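Local coordinates for outer surface protein (Borrelia burgdorferi, PDB 5IZT), which is an outer surface protein of unknown function, related by family to the Borrelia CRASP-1 proteins, which bind the complement regulator factor H, at residues 202-207 with 256-261; 211-216 with 264-269; 295-300 with 338-343; 306-311 with 327-332. One frame throughout, in Å; residues are numbered along the deposited sequence. Where two conformers were deposited one is given.

Interaction 1: 202-207 with 256-261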
# COMPACT_ATOMS: atom_id res chain seq x y z
N PHE A 202 2.72 -10.16 14.00
CA PHE A 202 2.53 -9.52 15.31
C PHE A 202 1.35 -10.08 16.09
O PHE A 202 0.99 -9.51 17.13
CB PHE A 202 2.33 -8.01 15.17
CG PHE A 202 3.38 -7.29 14.36
CD1 PHE A 202 3.04 -6.16 13.63
CD2 PHE A 202 4.70 -7.72 14.36
CE1 PHE A 202 4.00 -5.49 12.88
CE2 PHE A 202 5.67 -7.05 13.61
CZ PHE A 202 5.31 -5.94 12.88
N GLY A 203 0.71 -11.16 15.64
CA GLY A 203 -0.52 -11.59 16.29
C GLY A 203 -1.64 -10.57 16.17
O GLY A 203 -2.61 -10.61 16.94
N PHE A 204 -1.53 -9.66 15.22
CA PHE A 204 -2.58 -8.69 14.97
C PHE A 204 -3.86 -9.43 14.60
O PHE A 204 -3.83 -10.42 13.87
CB PHE A 204 -2.12 -7.77 13.84
CG PHE A 204 -3.19 -6.88 13.27
CD1 PHE A 204 -3.33 -5.58 13.72
CD2 PHE A 204 -4.00 -7.33 12.24
CE1 PHE A 204 -4.30 -4.76 13.17
CE2 PHE A 204 -4.96 -6.52 11.69
CZ PHE A 204 -5.11 -5.23 12.15
N ARG A 205 -4.99 -8.94 15.11
CA ARG A 205 -6.28 -9.52 14.76
C ARG A 205 -7.31 -8.43 14.49
O ARG A 205 -7.33 -7.40 15.16
CB ARG A 205 -6.79 -10.46 15.85
CG ARG A 205 -7.58 -11.64 15.30
CD ARG A 205 -8.08 -12.55 16.39
NE ARG A 205 -8.69 -13.78 15.87
CZ ARG A 205 -9.98 -13.91 15.57
NH1 ARG A 205 -10.81 -12.89 15.74
NH2 ARG A 205 -10.43 -15.06 15.09
N GLU A 206 -8.14 -8.67 13.48
CA GLU A 206 -9.18 -7.73 13.09
C GLU A 206 -10.35 -7.76 14.08
O GLU A 206 -10.84 -8.83 14.45
CB GLU A 206 -9.65 -8.11 11.68
CG GLU A 206 -10.90 -7.48 11.17
CD GLU A 206 -11.21 -7.94 9.75
OE1 GLU A 206 -11.78 -9.04 9.58
OE2 GLU A 206 -10.89 -7.20 8.82
N THR A 207 -10.81 -6.58 14.50
CA THR A 207 -11.96 -6.49 15.39
C THR A 207 -13.25 -6.79 14.64
O THR A 207 -13.31 -6.76 13.41
CB THR A 207 -12.05 -5.11 16.03
OG1 THR A 207 -12.12 -4.13 15.00
CG2 THR A 207 -10.84 -4.85 16.91
N MET A 256 -0.73 -0.07 6.66
CA MET A 256 -0.59 0.63 7.93
C MET A 256 0.33 -0.11 8.90
O MET A 256 0.31 0.19 10.11
CB MET A 256 -1.97 0.83 8.56
CG MET A 256 -2.93 1.45 7.59
SD MET A 256 -2.45 3.18 7.39
CE MET A 256 -3.28 3.85 8.84
N ASP A 257 1.13 -1.06 8.41
CA ASP A 257 2.13 -1.79 9.20
C ASP A 257 1.52 -2.51 10.40
O ASP A 257 2.16 -2.68 11.45
CB ASP A 257 3.25 -0.85 9.63
CG ASP A 257 4.06 -0.34 8.44
OD1 ASP A 257 4.42 -1.16 7.57
OD2 ASP A 257 4.32 0.87 8.37
N PHE A 258 0.28 -2.98 10.24
CA PHE A 258 -0.44 -3.72 11.28
C PHE A 258 -0.41 -2.98 12.62
O PHE A 258 -0.35 -3.60 13.68
CB PHE A 258 0.10 -5.14 11.40
CG PHE A 258 -0.02 -5.93 10.11
CD1 PHE A 258 -1.25 -6.42 9.70
CD2 PHE A 258 1.08 -6.14 9.31
CE1 PHE A 258 -1.37 -7.12 8.50
CE2 PHE A 258 0.98 -6.84 8.12
CZ PHE A 258 -0.24 -7.32 7.70
N ASP A 259 -0.48 -1.65 12.56
CA ASP A 259 -0.50 -0.78 13.75
C ASP A 259 -1.95 -0.58 14.17
O ASP A 259 -2.68 0.21 13.57
CB ASP A 259 0.20 0.54 13.43
CG ASP A 259 0.34 1.47 14.64
OD1 ASP A 259 -0.56 1.56 15.49
OD2 ASP A 259 1.35 2.19 14.72
N GLN A 260 -2.38 -1.28 15.23
CA GLN A 260 -3.78 -1.23 15.65
C GLN A 260 -4.22 0.20 15.94
O GLN A 260 -5.32 0.62 15.55
CB GLN A 260 -3.98 -2.10 16.89
CG GLN A 260 -5.38 -2.01 17.50
CD GLN A 260 -5.44 -2.47 18.96
OE1 GLN A 260 -4.59 -2.12 19.79
NE2 GLN A 260 -6.45 -3.27 19.28
N TYR A 261 -3.38 0.97 16.63
CA TYR A 261 -3.74 2.35 16.95
C TYR A 261 -4.05 3.16 15.70
O TYR A 261 -5.10 3.81 15.61
CB TYR A 261 -2.60 3.03 17.71
CG TYR A 261 -2.93 4.45 18.08
CD1 TYR A 261 -3.85 4.74 19.08
CD2 TYR A 261 -2.39 5.51 17.36
CE1 TYR A 261 -4.15 6.06 19.42
CE2 TYR A 261 -2.69 6.83 17.67
CZ TYR A 261 -3.57 7.10 18.69
OH TYR A 261 -3.88 8.40 18.99
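Phe202 and Phe204 pack against the turn formed by a Schellman motif at the end of helix 243-255. Asp257, with positive phi, is the C-prime residue of that motif: Phe258 N bonds to Tyr253 O and Asp257 N to Ala254 O. Phe258 also has positive phi, and the next helix starts right after Asp259, its N-cap. Phe258 points toward segment 202-207, part of the long loop between helices 179-197 and 243-255.

The Phe258 and Phe204 rings form an edge-to-face pair. The edge of Phe258 points at the face of Phe204, with the planes at 61° and the centroids 5.5 Å apart. The touching atom is Phe258 CD1, which lies over one face, offset toward the rim, 3.9 Å from Phe204 CD2. Phe204 CG is anti to its backbone N (chi1 169°), which turns it toward segment 256-261. Its CD1 also meets the backbone, at 3.6 Å from Phe258 O. Phe202, two residues earlier, has CD1 3.8 Å from Phe258 CB, and its CE1 brings the ring edge to Asp257 O at 3.7 Å. Gln260 CA stands at the edge of the Phe204 ring, 4.3 Å from Phe204 CE1. No hydrogen bond joins the two segments; rings meet one another and the backbone carbonyl oxygens.

Phe202 is exposed, whereas Phe258 is buried. The loop lies over the junction of helices 243-255 and 260-274, where Phe204 also meets Tyr253 of the first helix and Ile263 of the second. Asp257 turns to helix 322-359 and forms a salt bridge with Arg343.

Interaction 2: 211-216 with 264-269; sequences FKMKDS and EQFGSI
Lys212 and Glu264 cross obliquely and join their charged ends. In the Glu264 conformer described here, Lys212 NZ donates to the syn lone pair of Glu264 OE1 at 3.0 Å, in a salt bridge. The lysine chain bends at chi2 and chi4, and the glutamate at chi2 (74°), which turns CD out of line with the chain before it. The other carboxylate oxygen, OE2, lies in the plane of the Phe211 ring against its edge, 3.4 Å from Phe211 CD1. Ring and carboxylate planes are 66° apart.

Gly267 gives the backbone of the loop a close approach to helix 260-274. Its CA makes a CA-H...O contact of 3.2 Å with Phe211 O, at a place where a side chain would clash. Met213 reaches past it, with CG 3.6 Å from Gly267 CA, and its SD meets the edge of the Phe266 ring at 4.2 Å from Phe266 CD1.

The ammonium of Lys212 also bridges to Asp209. Two acidic groups thus share one lysine, which would favour its charged form. The same pairing would also favour the carboxylate form of Glu264, while its OE2 faces the weakly positive rim of Phe211. Polar pairing and tight backbone packing together hold the loop to the helix.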
# COMPACT_ATOMS: atom_id res chain seq x y z
N PHE A 211 -12.53 -2.23 12.66
CA PHE A 211 -11.98 -0.92 13.02
C PHE A 211 -12.86 0.23 12.53
O PHE A 211 -12.38 1.21 11.97
CB PHE A 211 -10.54 -0.78 12.50
CG PHE A 211 -9.64 -1.91 12.92
CD1 PHE A 211 -9.12 -1.97 14.21
CD2 PHE A 211 -9.33 -2.94 12.04
CE1 PHE A 211 -8.30 -3.03 14.61
CE2 PHE A 211 -8.52 -4.00 12.42
CZ PHE A 211 -8.00 -4.05 13.72
N LYS A 212 -14.17 0.09 12.76
CA LYS A 212 -15.23 1.03 12.41
C LYS A 212 -15.42 1.16 10.91
O LYS A 212 -16.15 2.05 10.45
CB LYS A 212 -15.00 2.43 13.01
CG LYS A 212 -14.68 2.42 14.52
CD LYS A 212 -15.90 2.23 15.38
CE LYS A 212 -15.51 2.11 16.87
NZ LYS A 212 -14.72 0.87 17.16
N MET A 213 -14.78 0.29 10.12
CA MET A 213 -14.94 0.34 8.67
C MET A 213 -15.87 -0.75 8.13
O MET A 213 -16.23 -0.68 6.94
CB MET A 213 -13.57 0.28 8.00
CG MET A 213 -12.79 1.59 8.25
SD MET A 213 -11.16 1.65 7.51
CE MET A 213 -10.30 0.53 8.65
N LYS A 214 -16.30 -1.71 8.95
CA LYS A 214 -17.29 -2.68 8.49
C LYS A 214 -18.55 -1.98 8.00
O LYS A 214 -19.12 -2.35 6.97
CB LYS A 214 -17.68 -3.65 9.61
CG LYS A 214 -18.74 -4.70 9.15
CD LYS A 214 -19.02 -5.74 10.24
CE LYS A 214 -19.96 -5.22 11.34
NZ LYS A 214 -21.37 -5.01 10.86
N ASP A 215 -18.98 -0.95 8.72
CA ASP A 215 -20.17 -0.19 8.37
C ASP A 215 -19.84 1.16 7.76
O ASP A 215 -20.70 2.05 7.74
CB ASP A 215 -21.08 0.00 9.59
CG ASP A 215 -21.60 -1.30 10.15
OD1 ASP A 215 -21.73 -2.27 9.38
OD2 ASP A 215 -21.92 -1.35 11.36
N SER A 216 -18.61 1.34 7.26
CA SER A 216 -18.28 2.57 6.54
C SER A 216 -17.40 2.27 5.33
O SER A 216 -17.93 1.88 4.29
CB SER A 216 -17.63 3.62 7.48
OG SER A 216 -16.34 3.28 7.95
N GLU A 264 -7.22 1.97 13.87
CA GLU A 264 -8.43 2.38 14.56
C GLU A 264 -8.70 3.87 14.37
O GLU A 264 -9.85 4.28 14.19
CB GLU A 264 -8.35 2.04 16.05
CG GLU A 264 -9.59 2.42 16.86
CD GLU A 264 -10.79 1.49 16.61
OE1 GLU A 264 -11.95 1.93 16.83
OE2 GLU A 264 -10.58 0.34 16.20
N GLN A 265 -7.64 4.70 14.41
CA GLN A 265 -7.82 6.14 14.22
C GLN A 265 -8.35 6.44 12.83
O GLN A 265 -9.28 7.23 12.65
CB GLN A 265 -6.50 6.86 14.45
CG GLN A 265 -6.06 6.89 15.91
CD GLN A 265 -7.10 7.58 16.80
OE1 GLN A 265 -7.68 8.59 16.42
NE2 GLN A 265 -7.34 7.01 17.97
N PHE A 266 -7.74 5.81 11.82
CA PHE A 266 -8.15 6.01 10.43
C PHE A 266 -9.58 5.55 10.22
O PHE A 266 -10.38 6.25 9.57
CB PHE A 266 -7.18 5.24 9.50
CG PHE A 266 -7.40 5.53 8.03
CD1 PHE A 266 -8.37 4.84 7.31
CD2 PHE A 266 -6.62 6.46 7.37
CE1 PHE A 266 -8.59 5.12 5.96
CE2 PHE A 266 -6.82 6.74 6.03
CZ PHE A 266 -7.80 6.06 5.32
N GLY A 267 -9.94 4.38 10.74
CA GLY A 267 -11.31 3.91 10.62
C GLY A 267 -12.32 4.85 11.28
O GLY A 267 -13.41 5.07 10.74
N SER A 268 -11.96 5.42 12.42
CA SER A 268 -12.86 6.36 13.09
C SER A 268 -13.09 7.60 12.24
O SER A 268 -14.19 8.17 12.26
CB SER A 268 -12.31 6.76 14.46
OG SER A 268 -12.34 5.66 15.35
N ILE A 269 -12.07 8.04 11.50
CA ILE A 269 -12.26 9.18 10.61
C ILE A 269 -13.16 8.80 9.45
O ILE A 269 -14.05 9.58 9.07
CB ILE A 269 -10.89 9.71 10.14
CG1 ILE A 269 -10.09 10.24 11.33
CG2 ILE A 269 -11.08 10.79 9.08
CD1 ILE A 269 -8.57 10.33 11.06

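Interaction 3: 295-300 with 338-343; sequences ISFELA and QILDKR
Phe297 puts its ring between helices 280-316 and 322-359 and meets three side chains of segment 338-343. The two segments run antiparallel at 161°, with axes 10.4 Å apart.

Phe297 CG is anti to its backbone N (chi1 175°), which carries it toward helix 322-359. Arg343 CD sits over the centre of one face, 3.5 Å from the Phe297 ring centroid, in a CH-pi contact. The arginine chain is extended from CG to NE and passes over the ring at a slant. Leu340 CD2 meets the ring at its edge, 3.7 Å from Phe297 CE1. Ile339 crosses Phe297 at about a right angle, and its CD1 is 3.8 Å from Phe297 CD1.

Next along the helix, Glu298 points away and forms a salt bridge with Lys251. One turn after Phe297 comes Ala300. Its CB touches the same methyl, Ile339 CD1, at 3.7 Å, so that this methyl lies against both residues.

The guanidinium itself is tied elsewhere. Arg343 NE bonds back to Gln294 of helix 280-316, while NH2 reaches Ala254 O at the end of helix 243-255 and Asp257 in the turn after it. Its cation-pi attraction to Phe297 is long and at most weak. The arginine thus does two jobs. Its aliphatic part packs as a hydrocarbon on the ring, and its charged end links polar groups of the partner helix and of helix 243-255 with its turn.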
# COMPACT_ATOMS: atom_id res chain seq x y z
N ILE A 295 -1.32 -3.19 -3.02
CA ILE A 295 -1.40 -4.30 -3.96
C ILE A 295 -0.28 -4.19 -4.99
O ILE A 295 0.42 -5.17 -5.26
CB ILE A 295 -2.78 -4.31 -4.64
CG1 ILE A 295 -3.85 -4.72 -3.61
CG2 ILE A 295 -2.75 -5.25 -5.85
CD1 ILE A 295 -5.30 -4.51 -4.09
N SER A 296 -0.10 -3.00 -5.56
CA SER A 296 0.98 -2.82 -6.54
C SER A 296 2.34 -3.03 -5.91
O SER A 296 3.25 -3.58 -6.55
CB SER A 296 0.92 -1.43 -7.17
OG SER A 296 -0.18 -1.29 -8.05
N PHE A 297 2.53 -2.53 -4.69
CA PHE A 297 3.79 -2.72 -3.96
C PHE A 297 4.14 -4.20 -3.85
O PHE A 297 5.27 -4.61 -4.17
CB PHE A 297 3.68 -2.06 -2.58
CG PHE A 297 4.86 -2.28 -1.69
CD1 PHE A 297 6.02 -1.53 -1.86
CD2 PHE A 297 4.81 -3.20 -0.67
CE1 PHE A 297 7.12 -1.72 -1.01
CE2 PHE A 297 5.91 -3.40 0.18
CZ PHE A 297 7.06 -2.66 -0.00
N GLU A 298 3.18 -5.03 -3.42
CA GLU A 298 3.47 -6.45 -3.25
C GLU A 298 3.74 -7.14 -4.58
O GLU A 298 4.59 -8.04 -4.67
CB GLU A 298 2.32 -7.13 -2.50
CG GLU A 298 2.21 -6.70 -1.04
CD GLU A 298 1.07 -7.38 -0.28
OE1 GLU A 298 0.52 -8.39 -0.76
OE2 GLU A 298 0.72 -6.87 0.81
N LEU A 299 2.99 -6.78 -5.63
CA LEU A 299 3.25 -7.36 -6.94
C LEU A 299 4.63 -6.96 -7.47
O LEU A 299 5.31 -7.75 -8.13
CB LEU A 299 2.14 -6.95 -7.93
CG LEU A 299 0.74 -7.56 -7.74
CD1 LEU A 299 -0.25 -6.81 -8.59
CD2 LEU A 299 0.73 -9.05 -8.10
N ALA A 300 5.05 -5.73 -7.17
CA ALA A 300 6.35 -5.25 -7.64
C ALA A 300 7.49 -5.99 -6.95
O ALA A 300 8.52 -6.28 -7.57
CB ALA A 300 6.46 -3.74 -7.42
N GLN A 338 12.04 3.32 -5.24
CA GLN A 338 10.91 4.16 -5.60
C GLN A 338 9.61 3.63 -5.02
O GLN A 338 8.81 4.41 -4.50
CB GLN A 338 10.81 4.27 -7.12
CG GLN A 338 9.52 4.93 -7.57
CD GLN A 338 9.58 5.47 -8.97
OE1 GLN A 338 10.58 5.33 -9.67
NE2 GLN A 338 8.49 6.11 -9.40
N ILE A 339 9.36 2.31 -5.10
CA ILE A 339 8.10 1.80 -4.55
C ILE A 339 8.12 1.90 -3.03
O ILE A 339 7.09 2.18 -2.40
CB ILE A 339 7.80 0.36 -5.02
CG1 ILE A 339 8.80 -0.66 -4.47
CG2 ILE A 339 7.81 0.28 -6.54
CD1 ILE A 339 8.43 -2.13 -4.80
N LEU A 340 9.28 1.70 -2.41
CA LEU A 340 9.37 1.88 -0.96
C LEU A 340 9.09 3.32 -0.57
O LEU A 340 8.39 3.58 0.42
CB LEU A 340 10.75 1.46 -0.46
CG LEU A 340 10.96 -0.04 -0.39
CD1 LEU A 340 12.46 -0.34 -0.20
CD2 LEU A 340 10.12 -0.58 0.77
N ASP A 341 9.64 4.26 -1.33
CA ASP A 341 9.49 5.67 -0.99
C ASP A 341 8.06 6.14 -1.20
O ASP A 341 7.54 6.95 -0.41
CB ASP A 341 10.44 6.50 -1.83
CG ASP A 341 10.22 7.98 -1.67
OD1 ASP A 341 10.52 8.51 -0.57
OD2 ASP A 341 9.74 8.62 -2.62
N LYS A 342 7.41 5.68 -2.27
CA LYS A 342 6.05 6.15 -2.53
C LYS A 342 5.02 5.43 -1.67
O LYS A 342 4.02 6.04 -1.29
CB LYS A 342 5.72 6.01 -4.02
CG LYS A 342 6.57 6.90 -4.90
CD LYS A 342 6.32 8.37 -4.59
CE LYS A 342 7.18 9.29 -5.45
NZ LYS A 342 6.81 10.73 -5.18
N ARG A 343 5.27 4.17 -1.29
CA ARG A 343 4.40 3.56 -0.30
C ARG A 343 4.53 4.29 1.03
O ARG A 343 3.52 4.56 1.70
CB ARG A 343 4.72 2.06 -0.13
CG ARG A 343 3.89 1.38 0.98
CD ARG A 343 4.20 -0.11 1.14
NE ARG A 343 3.62 -0.67 2.37
CZ ARG A 343 4.18 -0.59 3.57
NH1 ARG A 343 5.34 0.05 3.72
NH2 ARG A 343 3.58 -1.13 4.63

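Interaction 4: 306-311 with 327-332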
# COMPACT_ATOMS: atom_id res chain seq x y z
N LYS A 306 11.51 -12.04 -9.58
CA LYS A 306 11.50 -12.85 -10.81
C LYS A 306 12.54 -12.35 -11.81
O LYS A 306 13.21 -13.15 -12.47
CB LYS A 306 10.12 -12.81 -11.46
CG LYS A 306 9.02 -13.54 -10.71
CD LYS A 306 7.76 -13.67 -11.56
CE LYS A 306 7.20 -12.32 -11.98
NZ LYS A 306 6.10 -12.44 -12.97
N LYS A 307 12.65 -11.02 -11.97
CA LYS A 307 13.61 -10.46 -12.92
C LYS A 307 15.05 -10.75 -12.53
O LYS A 307 15.90 -10.97 -13.40
CB LYS A 307 13.37 -8.96 -13.07
CG LYS A 307 12.11 -8.67 -13.91
CD LYS A 307 12.27 -9.29 -15.30
CE LYS A 307 11.40 -8.62 -16.35
NZ LYS A 307 9.97 -8.96 -16.14
N ILE A 308 15.34 -10.71 -11.23
CA ILE A 308 16.69 -11.04 -10.77
C ILE A 308 17.08 -12.43 -11.23
O ILE A 308 18.18 -12.65 -11.73
CB ILE A 308 16.78 -10.92 -9.24
CG1 ILE A 308 16.64 -9.47 -8.80
CG2 ILE A 308 18.08 -11.53 -8.74
CD1 ILE A 308 16.60 -9.34 -7.31
N GLU A 309 16.17 -13.40 -11.07
CA GLU A 309 16.48 -14.78 -11.45
C GLU A 309 16.63 -14.91 -12.97
O GLU A 309 17.49 -15.67 -13.44
CB GLU A 309 15.38 -15.72 -10.94
N ILE A 310 15.81 -14.20 -13.74
CA ILE A 310 15.90 -14.27 -15.20
C ILE A 310 17.22 -13.68 -15.68
O ILE A 310 17.95 -14.29 -16.48
CB ILE A 310 14.69 -13.55 -15.84
CG1 ILE A 310 13.42 -14.35 -15.60
CG2 ILE A 310 14.88 -13.36 -17.34
CD1 ILE A 310 12.17 -13.54 -15.88
N PHE A 311 17.56 -12.48 -15.20
CA PHE A 311 18.82 -11.86 -15.61
C PHE A 311 19.99 -12.71 -15.17
O PHE A 311 21.01 -12.79 -15.86
CB PHE A 311 18.93 -10.46 -15.01
CG PHE A 311 17.88 -9.51 -15.50
CD1 PHE A 311 17.37 -9.62 -16.78
CD2 PHE A 311 17.41 -8.49 -14.68
CE1 PHE A 311 16.40 -8.75 -17.24
CE2 PHE A 311 16.44 -7.60 -15.14
CZ PHE A 311 15.94 -7.73 -16.42
N MET A 327 24.23 -3.30 -14.35
CA MET A 327 23.31 -2.23 -14.73
C MET A 327 21.86 -2.61 -14.48
O MET A 327 21.06 -1.80 -14.00
CB MET A 327 23.52 -1.87 -16.20
CG MET A 327 22.44 -0.94 -16.79
SD MET A 327 22.81 -0.40 -18.48
CE MET A 327 24.22 0.66 -18.16
N LYS A 328 21.48 -3.85 -14.79
CA LYS A 328 20.10 -4.25 -14.54
C LYS A 328 19.79 -4.32 -13.05
O LYS A 328 18.69 -3.95 -12.63
CB LYS A 328 19.81 -5.58 -15.24
CG LYS A 328 19.84 -5.47 -16.77
CD LYS A 328 19.57 -6.81 -17.46
CE LYS A 328 19.90 -6.74 -18.95
NZ LYS A 328 19.17 -5.65 -19.66
N LEU A 329 20.74 -4.80 -12.24
CA LEU A 329 20.53 -4.85 -10.79
C LEU A 329 20.43 -3.45 -10.19
O LEU A 329 19.61 -3.21 -9.28
CB LEU A 329 21.66 -5.63 -10.12
CG LEU A 329 21.67 -7.14 -10.35
CD1 LEU A 329 23.00 -7.74 -9.85
CD2 LEU A 329 20.50 -7.78 -9.64
N LYS A 330 21.27 -2.52 -10.65
CA LYS A 330 21.15 -1.13 -10.22
C LYS A 330 19.77 -0.56 -10.56
O LYS A 330 19.15 0.12 -9.74
CB LYS A 330 22.25 -0.28 -10.87
CG LYS A 330 23.68 -0.58 -10.42
CD LYS A 330 24.65 0.44 -11.05
CE LYS A 330 26.12 0.10 -10.83
NZ LYS A 330 26.45 -0.25 -9.42
N GLU A 331 19.27 -0.86 -11.76
CA GLU A 331 17.95 -0.36 -12.16
C GLU A 331 16.85 -0.98 -11.31
O GLU A 331 15.91 -0.28 -10.89
CB GLU A 331 17.71 -0.64 -13.65
CG GLU A 331 18.41 0.37 -14.55
CD GLU A 331 18.53 -0.06 -16.01
OE1 GLU A 331 17.83 -1.01 -16.43
OE2 GLU A 331 19.34 0.56 -16.74
N LEU A 332 16.94 -2.29 -11.03
CA LEU A 332 15.93 -2.92 -10.19
C LEU A 332 15.96 -2.34 -8.78
O LEU A 332 14.91 -2.14 -8.16
CB LEU A 332 16.16 -4.44 -10.15
CG LEU A 332 15.85 -5.20 -11.46
CD1 LEU A 332 16.25 -6.67 -11.39
CD2 LEU A 332 14.36 -5.09 -11.75
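Phe311 and Leu332 meet in an antiparallel helix pair, within a region predicted to form a coiled coil. Helices 280-316 and 322-359 follow each other in the chain as a helical hairpin. Here the short segments run at 178° to each other, with axes 10.7 Å apart.

The buried side is apolar. Leu332 CG is anti to its carbonyl carbon (chi1 -70°), which turns it toward helix 280-316. Its CD1 touches Ile308 CG1 at 3.8 Å and the edge of the Phe311 ring, 3.9 Å from Phe311 CE2. The same methyl also meets Lys307 CB at 4.0 Å. Leu329 adds a looser contact, with its CD2 4.3 Å from Ile308 CG1. Ile308, Leu329 and Leu332 all also touch Leu187 of helix 179-197, which packs along this side of the pair.

The other side is partly exposed, with Phe311, Lys307 and Lys328. Yet the closest approach is here, Lys328 CD to Phe311 CD1 at 3.6 Å. Lys307 leads its amino group away from segment 327-332, to Glu303 and to the terminal carboxylate of Met396. Lys328 instead crosses Phe311 at about a right angle and lays its aliphatic chain over the ring. Its NZ is 5.3 Å from the Phe311 ring centroid, too long for more than a weak cation-pi attraction. The closer group is a methylene: Lys328 CD lies over the centre of one face, 3.5 Å from the Phe311 ring centroid and 7° off the ring normal.

Interactions 3 and 4 hold the same two helices, 280-316 and 322-359, with centres about 17 Å apart; interaction 4 is nested inside the loop that interaction 3 closes. Interaction 3 is buried near the middle of the chain, while interaction 4 is partly buried and farther out. In both, a basic side chain lays a methylene over a phenylalanine face. Interactions 1 and 2 instead pack the long loop on helix 260-274 and its start. Interaction 1 is a surface contact without hydrogen bonds across it; interaction 2 is buried yet includes a salt bridge. Phe204 and Phe211 touch between them. One salt bridge ties interaction 1 to interaction 3.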